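Local coordinates for histidine triad (HIT) protein (Marinobacter aquaeolei, PDB 3OHE) that is probably a hydrolase of the histidine triad superfamily, whose members typically act on nucleotides, and binds calcium in the crystal, at residues Met78-Leu83 / Leu90-Ile95. Numbering follows the deposited sequence. Where two conformers were deposited one is given.
Sequences MNVAAL and LHLHHI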
HETATM    1  N   MSE A  78       8.171  -2.265  -7.428  0.70  6.35           N
HETATM    2  CA  MSE A  78       6.943  -2.816  -6.868  0.70  7.30           C
HETATM    3  C   MSE A  78       5.950  -1.759  -6.511  0.70  6.78           C
HETATM    4  O   MSE A  78       6.315  -0.645  -6.132  0.70  8.06           O
HETATM    5  CB  MSE A  78       7.221  -3.632  -5.595  0.70  9.44           C
HETATM    6  CG  MSE A  78       7.995  -4.886  -5.851  0.70  8.52           C
HETATM    7 SE   MSE A  78       7.116  -6.178  -7.032  0.52 11.13          SE
HETATM    8  CE  MSE A  78       5.504  -6.631  -6.149  0.70 11.84           C
ATOM      9  N   ASN A  79       4.680  -2.122  -6.626  1.00  6.96           N
ATOM     10  CA  ASN A  79       3.588  -1.307  -6.059  1.00  6.96           C
ATOM     11  C   ASN A  79       2.803  -2.219  -5.097  1.00  7.35           C
ATOM     12  O   ASN A  79       2.367  -3.306  -5.494  1.00  9.17           O
ATOM     13  CB  ASN A  79       2.661  -0.784  -7.134  1.00  7.38           C
ATOM     14  CG  ASN A  79       3.244   0.295  -8.055  1.00  7.87           C
ATOM     15  OD1 ASN A  79       2.497   0.717  -8.960  1.00  8.52           O
ATOM     16  ND2 ASN A  79       4.471   0.757  -7.853  1.00  8.05           N
ATOM     17  N   VAL A  80       2.673  -1.790  -3.844  1.00  6.28           N
ATOM     18  CA  VAL A  80       2.001  -2.546  -2.809  1.00  6.51           C
ATOM     19  C   VAL A  80       0.940  -1.643  -2.213  1.00  6.08           C
ATOM     20  O   VAL A  80       1.195  -0.470  -1.914  1.00  7.05           O
ATOM     21  CB  VAL A  80       2.991  -3.044  -1.734  1.00  7.22           C
ATOM     22  CG1 VAL A  80       2.267  -3.870  -0.641  1.00 10.21           C
ATOM     23  CG2 VAL A  80       4.071  -3.946  -2.376  1.00 10.61           C
ATOM     24  N   ALA A  81      -0.287  -2.158  -2.058  1.00  6.20           N
ATOM     25  CA  ALA A  81      -1.404  -1.299  -1.637  1.00  6.46           C
ATOM     26  C   ALA A  81      -2.514  -2.070  -0.971  1.00  5.88           C
ATOM     27  O   ALA A  81      -2.838  -3.183  -1.381  1.00  6.63           O
ATOM     28  CB  ALA A  81      -2.003  -0.496  -2.832  1.00  7.86           C
ATOM     29  N   ALA A  82      -3.147  -1.443   0.024  1.00  6.19           N
ATOM     30  CA  ALA A  82      -4.389  -1.927   0.637  1.00  6.72           C
ATOM     31  C   ALA A  82      -5.381  -0.766   0.404  1.00  6.48           C
ATOM     32  O   ALA A  82      -5.218   0.311   0.978  1.00  7.47           O
ATOM     33  CB  ALA A  82      -4.181  -2.215   2.154  1.00  8.48           C
ATOM     34  N   LEU A  83      -6.380  -0.983  -0.460  1.00  6.64           N
ATOM     35  CA  LEU A  83      -7.325   0.030  -0.897  1.00  6.74           C
ATOM     36  C   LEU A  83      -8.726  -0.388  -0.364  1.00  7.37           C
ATOM     37  O   LEU A  83      -9.148   0.100   0.691  1.00  8.84           O
ATOM     38  CB  LEU A  83      -7.235   0.183  -2.414  1.00  8.71           C
ATOM     39  CG  LEU A  83      -5.858   0.517  -2.944  1.00  8.97           C
ATOM     40  CD1 LEU A  83      -5.856   0.539  -4.463  1.00 11.49           C
ATOM     41  CD2 LEU A  83      -5.298   1.807  -2.342  1.00  9.87           C
ATOM     42  N   LEU A  90     -10.083  -7.126   3.865  1.00  6.11           N
ATOM     43  CA  LEU A  90      -8.690  -6.715   3.720  1.00  6.51           C
ATOM     44  C   LEU A  90      -7.965  -7.628   2.713  1.00  6.55           C
ATOM     45  O   LEU A  90      -7.947  -8.851   2.864  1.00  6.73           O
ATOM     46  CB  LEU A  90      -7.966  -6.800   5.054  1.00  7.27           C
ATOM     47  CG  LEU A  90      -6.438  -6.574   5.044  1.00  6.78           C
ATOM     48  CD1 LEU A  90      -6.091  -5.184   4.525  1.00  8.23           C
ATOM     49  CD2 LEU A  90      -5.873  -6.840   6.422  1.00  8.77           C
ATOM     50  N   HIS A  91      -7.312  -6.986   1.726  1.00  6.02           N
ATOM     51  CA  HIS A  91      -6.496  -7.702   0.778  1.00  6.37           C
ATOM     52  C   HIS A  91      -5.375  -6.771   0.336  1.00  6.82           C
ATOM     53  O   HIS A  91      -5.583  -5.576   0.174  1.00  8.27           O
ATOM     54  CB  HIS A  91      -7.339  -8.263  -0.372  1.00  8.22           C
ATOM     55  CG  HIS A  91      -8.062  -7.236  -1.183  1.00  8.00           C
ATOM     56  ND1 HIS A  91      -9.213  -6.627  -0.748  1.00  7.61           N
ATOM     57  CD2 HIS A  91      -7.862  -6.786  -2.450  1.00  8.30           C
ATOM     58  CE1 HIS A  91      -9.671  -5.823  -1.703  1.00  7.99           C
ATOM     59  NE2 HIS A  91      -8.856  -5.886  -2.740  1.00  8.93           N
ATOM     60  N   LEU A  92      -4.200  -7.354   0.121  0.60  5.40           N
ATOM     61  CA  LEU A  92      -3.004  -6.566  -0.123  0.60  5.20           C
ATOM     62  C   LEU A  92      -2.502  -6.851  -1.534  0.60  5.53           C
ATOM     63  O   LEU A  92      -2.124  -7.986  -1.847  0.60  6.63           O
ATOM     64  CB  LEU A  92      -1.975  -6.907   0.977  0.60  8.39           C
ATOM     65  CG  LEU A  92      -0.706  -6.090   1.089  0.60  7.46           C
ATOM     66  CD1 LEU A  92      -1.082  -4.607   1.388  0.60  7.50           C
ATOM     67  CD2 LEU A  92       0.248  -6.626   2.179  0.60  7.04           C
ATOM     68  N   HIS A  93      -2.520  -5.824  -2.379  1.00  6.14           N
ATOM     69  CA  HIS A  93      -2.057  -5.892  -3.778  1.00  6.47           C
ATOM     70  C   HIS A  93      -0.556  -5.821  -3.869  1.00  6.23           C
ATOM     71  O   HIS A  93       0.054  -4.991  -3.212  1.00  6.84           O
ATOM     72  CB  HIS A  93      -2.614  -4.701  -4.568  1.00  6.86           C
ATOM     73  CG  HIS A  93      -4.097  -4.628  -4.625  1.00  6.89           C
ATOM     74  ND1 HIS A  93      -4.831  -5.405  -5.485  1.00  9.56           N
ATOM     75  CD2 HIS A  93      -4.960  -3.822  -3.975  1.00  7.77           C
ATOM     76  CE1 HIS A  93      -6.103  -5.096  -5.333  1.00  9.83           C
ATOM     77  NE2 HIS A  93      -6.210  -4.143  -4.423  1.00  8.79           N
ATOM     78  N   HIS A  94       0.025  -6.676  -4.717  1.00  5.55           N
ATOM     79  CA  HIS A  94       1.457  -6.678  -5.036  1.00  6.43           C
ATOM     80  C   HIS A  94       1.591  -6.720  -6.557  1.00  5.75           C
ATOM     81  O   HIS A  94       1.254  -7.735  -7.170  1.00  7.42           O
ATOM     82  CB  HIS A  94       2.163  -7.894  -4.421  1.00  6.57           C
ATOM     83  CG  HIS A  94       2.001  -8.014  -2.947  1.00  6.24           C
ATOM     84  ND1 HIS A  94       0.834  -8.431  -2.356  1.00  6.97           N
ATOM     85  CD2 HIS A  94       2.852  -7.733  -1.945  1.00  7.66           C
ATOM     86  CE1 HIS A  94       0.990  -8.394  -1.041  1.00  8.24           C
ATOM     87  NE2 HIS A  94       2.207  -7.980  -0.761  1.00  8.02           N
ATOM     88  N   ILE A  95       2.019  -5.598  -7.131  1.00  6.07           N
ATOM     89  CA  ILE A  95       2.012  -5.444  -8.597  1.00  5.67           C
ATOM     90  C   ILE A  95       3.431  -5.122  -9.064  1.00  5.86           C
ATOM     91  O   ILE A  95       4.041  -4.161  -8.588  1.00  7.09           O
ATOM     92  CB  ILE A  95       1.051  -4.346  -9.043  1.00  7.28           C
ATOM     93  CG1 ILE A  95      -0.340  -4.530  -8.391  1.00  8.83           C
ATOM     94  CG2 ILE A  95       0.942  -4.340 -10.581  1.00  8.45           C
ATOM     95  CD1 ILE A  95      -1.284  -3.372  -8.577  1.00 13.38           C
TER
HETATM   96  O   HOH W   1      -7.086  -3.686  -1.096  1.00  7.41           O
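Asn-79 and Ile-95 trade a pair of backbone hydrogen bonds, Asn-79 N to Ile-95 O 2.9 Å and Ile-95 N to Asn-79 O 2.8 Å; Ala-81 and His-93 repeat the exchange two residues along. Between them Val-80 faces His-94 as a non-hydrogen-bonded pair, and Val-80 CA passes 3.2 Å from His-93 O in a CA-H...O contact. This is the tightly packed part. With CG1 anti to the backbone N (chi1 -179°), Val-80 meets Leu-92 CD1 through that methyl while CG2 reaches His-94 CD2, each at 4.0 Å; helix 52-72 covers this face. Opposite, the His-93 ring presents its CD2 edge to Ala-81 O at 3.4 Å, and its ND1 hydrogen-bonds Trp-34 NE1. Past Ala-81 the direct ladder gives way to water: one molecule accepts from Leu-83 N and donates to His-91 O (2.7 Å), lying over one face of the His-91 imidazole, whose ND1 bonds Gln-89 O and NE2 a glycerol, probably from the crystallisation liquor. Along the far edge, Val-80 to Ala-82 pair with a second subunit. This antiparallel hairpin is typical of the HIT fold, the histidine motif probably running from loop into strand through His-91 and His-93.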